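PDB 7C6O: cobalamin biosynthesis protein CobN from Mycobacterium tuberculosis, which serves as the large catalytic subunit of cobaltochelatase, which inserts cobalt into the corrin ring during cobalamin biosynthesis, with ATP as the probable energy source. Local coordinates for residues 467-470 with 471-475; 456-459 with 460-464. All coordinates share one frame; numbering follows the deposited sequence. Where two conformers were deposited one is given.

Contact 1. Residues 467-470 with 471-475; sequences TDVV and TAYWG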
loop_
_atom_site.group_PDB
_atom_site.type_symbol
_atom_site.label_atom_id
_atom_site.label_comp_id
_atom_site.label_asym_id
_atom_site.label_seq_id
_atom_site.Cartn_x
_atom_site.Cartn_y
_atom_site.Cartn_z
ATOM N N THR A 467 -10.169 -0.568 25.862
ATOM C CA THR A 467 -11.524 -0.691 26.393
ATOM C C THR A 467 -12.075 0.654 26.856
ATOM O O THR A 467 -13.288 0.883 26.772
ATOM C CB THR A 467 -11.576 -1.708 27.536
ATOM O OG1 THR A 467 -10.682 -1.314 28.585
ATOM C CG2 THR A 467 -11.200 -3.096 27.028
ATOM N N ASP A 468 -11.211 1.557 27.328
ATOM C CA ASP A 468 -11.676 2.892 27.693
ATOM C C ASP A 468 -12.276 3.616 26.494
ATOM O O ASP A 468 -13.329 4.252 26.608
ATOM C CB ASP A 468 -10.533 3.720 28.281
ATOM C CG ASP A 468 -10.189 3.325 29.704
ATOM O OD1 ASP A 468 -10.908 2.491 30.293
ATOM O OD2 ASP A 468 -9.189 3.856 30.230
ATOM N N VAL A 469 -11.626 3.531 25.333
ATOM C CA VAL A 469 -12.099 4.258 24.157
ATOM C C VAL A 469 -13.356 3.607 23.593
ATOM O O VAL A 469 -14.297 4.292 23.174
ATOM C CB VAL A 469 -10.978 4.341 23.104
ATOM C CG1 VAL A 469 -11.491 4.973 21.823
ATOM C CG2 VAL A 469 -9.796 5.125 23.655
ATOM N N VAL A 470 -13.397 2.273 23.574
ATOM C CA VAL A 470 -14.563 1.577 23.032
ATOM C C VAL A 470 -15.798 1.875 23.875
ATOM O O VAL A 470 -16.870 2.193 23.347
ATOM C CB VAL A 470 -14.296 0.063 22.934
ATOM C CG1 VAL A 470 -15.585 -0.682 22.627
ATOM C CG2 VAL A 470 -13.252 -0.222 21.863
ATOM N N THR A 471 -15.664 1.790 25.203
ATOM C CA THR A 471 -16.811 2.072 26.060
ATOM C C THR A 471 -17.164 3.553 26.057
ATOM O O THR A 471 -18.324 3.911 26.285
ATOM C CB THR A 471 -16.548 1.596 27.491
ATOM O OG1 THR A 471 -15.367 2.226 28.000
ATOM C CG2 THR A 471 -16.376 0.082 27.534
ATOM N N ALA A 472 -16.187 4.426 25.801
ATOM C CA ALA A 472 -16.478 5.855 25.751
ATOM C C ALA A 472 -17.423 6.185 24.603
ATOM O O ALA A 472 -18.300 7.047 24.737
ATOM C CB ALA A 472 -15.182 6.654 25.623
ATOM N N TYR A 473 -17.270 5.499 23.472
ATOM C CA TYR A 473 -18.102 5.759 22.306
ATOM C C TYR A 473 -19.323 4.854 22.224
ATOM O O TYR A 473 -20.372 5.288 21.733
ATOM C CB TYR A 473 -17.275 5.613 21.027
ATOM C CG TYR A 473 -16.363 6.786 20.753
ATOM C CD1 TYR A 473 -15.093 6.851 21.311
ATOM C CD2 TYR A 473 -16.774 7.830 19.932
ATOM C CE1 TYR A 473 -14.259 7.925 21.056
ATOM C CE2 TYR A 473 -15.949 8.903 19.674
ATOM C CZ TYR A 473 -14.695 8.947 20.238
ATOM O OH TYR A 473 -13.872 10.018 19.979
ATOM N N TRP A 474 -19.219 3.610 22.693
ATOM C CA TRP A 474 -20.278 2.629 22.506
ATOM C C TRP A 474 -20.923 2.165 23.802
ATOM O O TRP A 474 -21.798 1.290 23.762
ATOM C CB TRP A 474 -19.735 1.418 21.737
ATOM C CG TRP A 474 -19.190 1.791 20.391
ATOM C CD1 TRP A 474 -17.874 1.918 20.042
ATOM C CD2 TRP A 474 -19.950 2.109 19.218
ATOM N NE1 TRP A 474 -17.770 2.286 18.718
ATOM C CE2 TRP A 474 -19.030 2.409 18.193
ATOM C CE3 TRP A 474 -21.319 2.166 18.935
ATOM C CZ2 TRP A 474 -19.434 2.758 16.905
ATOM C CZ3 TRP A 474 -21.718 2.513 17.657
ATOM C CH2 TRP A 474 -20.780 2.804 16.658
ATOM N N GLY A 475 -20.529 2.721 24.946
ATOM C CA GLY A 475 -21.108 2.345 26.213
ATOM C C GLY A 475 -20.466 1.092 26.773
ATOM O O GLY A 475 -19.649 0.441 26.115
#

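Contact 2. Residues 456-459 with 460-464; sequences RDWF and ATLPA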
loop_
_atom_site.group_PDB
_atom_site.type_symbol
_atom_site.label_atom_id
_atom_site.label_comp_id
_atom_site.label_asym_id
_atom_site.label_seq_id
_atom_site.Cartn_x
_atom_site.Cartn_y
_atom_site.Cartn_z
ATOM N N ARG A 456 -18.082 -10.028 27.600
ATOM C CA ARG A 456 -17.408 -9.216 28.608
ATOM C C ARG A 456 -16.160 -9.911 29.138
ATOM O O ARG A 456 -15.143 -9.259 29.400
ATOM C CB ARG A 456 -18.369 -8.898 29.754
ATOM C CG ARG A 456 -17.802 -7.933 30.783
ATOM C CD ARG A 456 -18.785 -7.703 31.912
ATOM N NE ARG A 456 -18.892 -8.860 32.794
ATOM C CZ ARG A 456 -20.014 -9.227 33.404
ATOM N NH1 ARG A 456 -21.129 -8.534 33.209
ATOM N NH2 ARG A 456 -20.026 -10.289 34.198
ATOM N N ASP A 457 -16.217 -11.238 29.304
ATOM C CA ASP A 457 -15.044 -11.970 29.769
ATOM C C ASP A 457 -13.869 -11.799 28.813
ATOM O O ASP A 457 -12.722 -11.654 29.249
ATOM C CB ASP A 457 -15.377 -13.452 29.952
ATOM C CG ASP A 457 -16.224 -13.717 31.189
ATOM O OD1 ASP A 457 -16.277 -12.846 32.086
ATOM O OD2 ASP A 457 -16.831 -14.807 31.267
ATOM N N TRP A 458 -14.132 -11.804 27.501
ATOM C CA TRP A 458 -13.062 -11.530 26.547
ATOM C C TRP A 458 -12.697 -10.052 26.543
ATOM O O TRP A 458 -11.515 -9.695 26.539
ATOM C CB TRP A 458 -13.454 -11.967 25.132
ATOM C CG TRP A 458 -12.544 -11.338 24.109
ATOM C CD1 TRP A 458 -11.293 -11.754 23.762
ATOM C CD2 TRP A 458 -12.799 -10.153 23.342
ATOM N NE1 TRP A 458 -10.758 -10.915 22.813
ATOM C CE2 TRP A 458 -11.662 -9.922 22.540
ATOM C CE3 TRP A 458 -13.882 -9.271 23.250
ATOM C CZ2 TRP A 458 -11.576 -8.847 21.655
ATOM C CZ3 TRP A 458 -13.794 -8.202 22.370
ATOM C CH2 TRP A 458 -12.648 -8.001 21.585
ATOM N N PHE A 459 -13.708 -9.181 26.523
ATOM C CA PHE A 459 -13.465 -7.742 26.459
ATOM C C PHE A 459 -12.554 -7.288 27.594
ATOM O O PHE A 459 -11.693 -6.420 27.402
ATOM C CB PHE A 459 -14.807 -7.008 26.492
ATOM C CG PHE A 459 -14.719 -5.535 26.209
ATOM C CD1 PHE A 459 -14.440 -5.072 24.932
ATOM C CD2 PHE A 459 -14.954 -4.612 27.214
ATOM C CE1 PHE A 459 -14.373 -3.712 24.671
ATOM C CE2 PHE A 459 -14.889 -3.253 26.959
ATOM C CZ PHE A 459 -14.598 -2.804 25.687
ATOM N N ALA A 460 -12.699 -7.903 28.771
ATOM C CA ALA A 460 -11.923 -7.511 29.942
ATOM C C ALA A 460 -10.448 -7.880 29.834
ATOM O O ALA A 460 -9.635 -7.334 30.587
ATOM C CB ALA A 460 -12.522 -8.145 31.197
ATOM N N THR A 461 -10.078 -8.796 28.934
ATOM C CA THR A 461 -8.673 -9.147 28.768
ATOM C C THR A 461 -7.914 -8.151 27.904
ATOM O O THR A 461 -6.691 -8.270 27.780
ATOM C CB THR A 461 -8.529 -10.546 28.161
ATOM O OG1 THR A 461 -8.927 -10.520 26.785
ATOM C CG2 THR A 461 -9.390 -11.549 28.918
ATOM N N LEU A 462 -8.601 -7.185 27.310
ATOM C CA LEU A 462 -7.964 -6.184 26.472
ATOM C C LEU A 462 -7.329 -5.090 27.325
ATOM O O LEU A 462 -7.733 -4.868 28.468
ATOM C CB LEU A 462 -8.991 -5.577 25.522
ATOM C CG LEU A 462 -9.642 -6.547 24.537
ATOM C CD1 LEU A 462 -10.746 -5.851 23.759
ATOM C CD2 LEU A 462 -8.597 -7.124 23.592
ATOM N N PRO A 463 -6.327 -4.390 26.790
ATOM C CA PRO A 463 -5.739 -3.269 27.536
ATOM C C PRO A 463 -6.767 -2.173 27.781
ATOM O O PRO A 463 -7.629 -1.906 26.941
ATOM C CB PRO A 463 -4.612 -2.779 26.619
ATOM C CG PRO A 463 -4.337 -3.915 25.688
ATOM C CD PRO A 463 -5.640 -4.628 25.510
ATOM N N ALA A 464 -6.664 -1.537 28.952
ATOM C CA ALA A 464 -7.578 -0.449 29.288
ATOM C C ALA A 464 -7.510 0.680 28.269
ATOM O O ALA A 464 -8.508 1.371 28.048
ATOM C CB ALA A 464 -7.272 0.081 30.690
#

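Contact 1. Residues 467-470 with 471-475
T471 reaches back to T467 over the last turns of helix 464-474, gripping one carbonyl twice. Its OG1 lies 2.8 Å from T467 O and donates to it, while T471 N donates to the same T467 O at 3.0 Å as the ordinary i to i-4 helical bond. Chi1 of 57° sets the hydroxyl between the backbone N and the carbonyl carbon, where it can turn back along the helix and donate to the carbonyl of the preceding turn. V470, the buried residue here, has CG1 swung away from its backbone N (chi1 169°) and reaching W474, with V470 CG1 4.3 Å from W474 CD1. Its carbonyl does more: V470 O accepts from W474 N at 2.8 Å, and lies near the plane of the indole at its edge. Beyond the segment, W474 NE1 bonds to P527 O, which helps fix the rotation of the indole. G475, with positive phi, is the first residue to leave the helix. The neighbouring pair, V469 and Y473, lies side by side, and Y473 OH is taken by D523. V469 was modelled in two conformers, so the touch of its CG1 on the ring is tentative. Firmer is the meeting of the ring edge with the backbone, where Y473 CD1 sits 3.3 Å from V469 O, in the ring plane.

Contact 2. Residues 456-459 with 460-464
A460 N donates to R456 O at 2.9 Å, the last i to i-4 bond before helix 452-459 gives way to a type I beta turn, F459 to L462, that leads on to helix 464-474. The methyl of A460 leans back over the same carbonyl, with A460 CB 3.4 Å from R456 O. T461 comes next and closes on W458 O with two groups. Its hydroxyl is the shorter donor, T461 OG1 standing 2.7 Å from W458 O and in the plane of that carbonyl. T461 N, at 2.9 Å from W458 O, comes instead from above the plane, 55° out of it, so the two donors approach the oxygen from different directions. Chi1 of 71° brings OG1 over the backbone and leaves CG2 against D457 O. L462 completes the turn: L462 N donates to F459 O at 3.2 Å, again from above the carbonyl plane. Its side chain points back at the helix, and one methyl, CD1, meets both aromatic residues. L462 CD1 sits over a face of the W458 six-membered ring in a CH-pi contact, 4.0 Å from the centroid and shifted toward the rim. The same methyl lies 4.0 Å from F459 CD1, the F459 and L462 side chains meeting at about a right angle. The W458 side chain also touches L533 and R537 of helix 530-539. P463 then takes the N-cap position of the next helix, its ring resting on A573 and S574. Of the W458 ring atoms, CH2 comes nearest to the leucine methyl, 3.6 Å from L462 CD1.

How the contacts relate
Contacts 1 and 2 follow one another along the chain and pack together as two consecutive helices joined by a short turn, their centres about 12 Å apart. The F459 ring of contact 2 packs on contact 1: its CE1 lies 3.9 Å from V470 CG1 and its CE2 3.7 Å from T471 CG2. T467, at the start of contact 1, fits over the turn, with T467 CG2 3.4 Å from F459 O and 3.6 Å from L462 CB. H530 of helix 530-539 ties in both, edge-to-face with F459 and touching V470 and W474. The pair lies on the surface, in a different part of the chain from the sodium ion bound at D125 and S127.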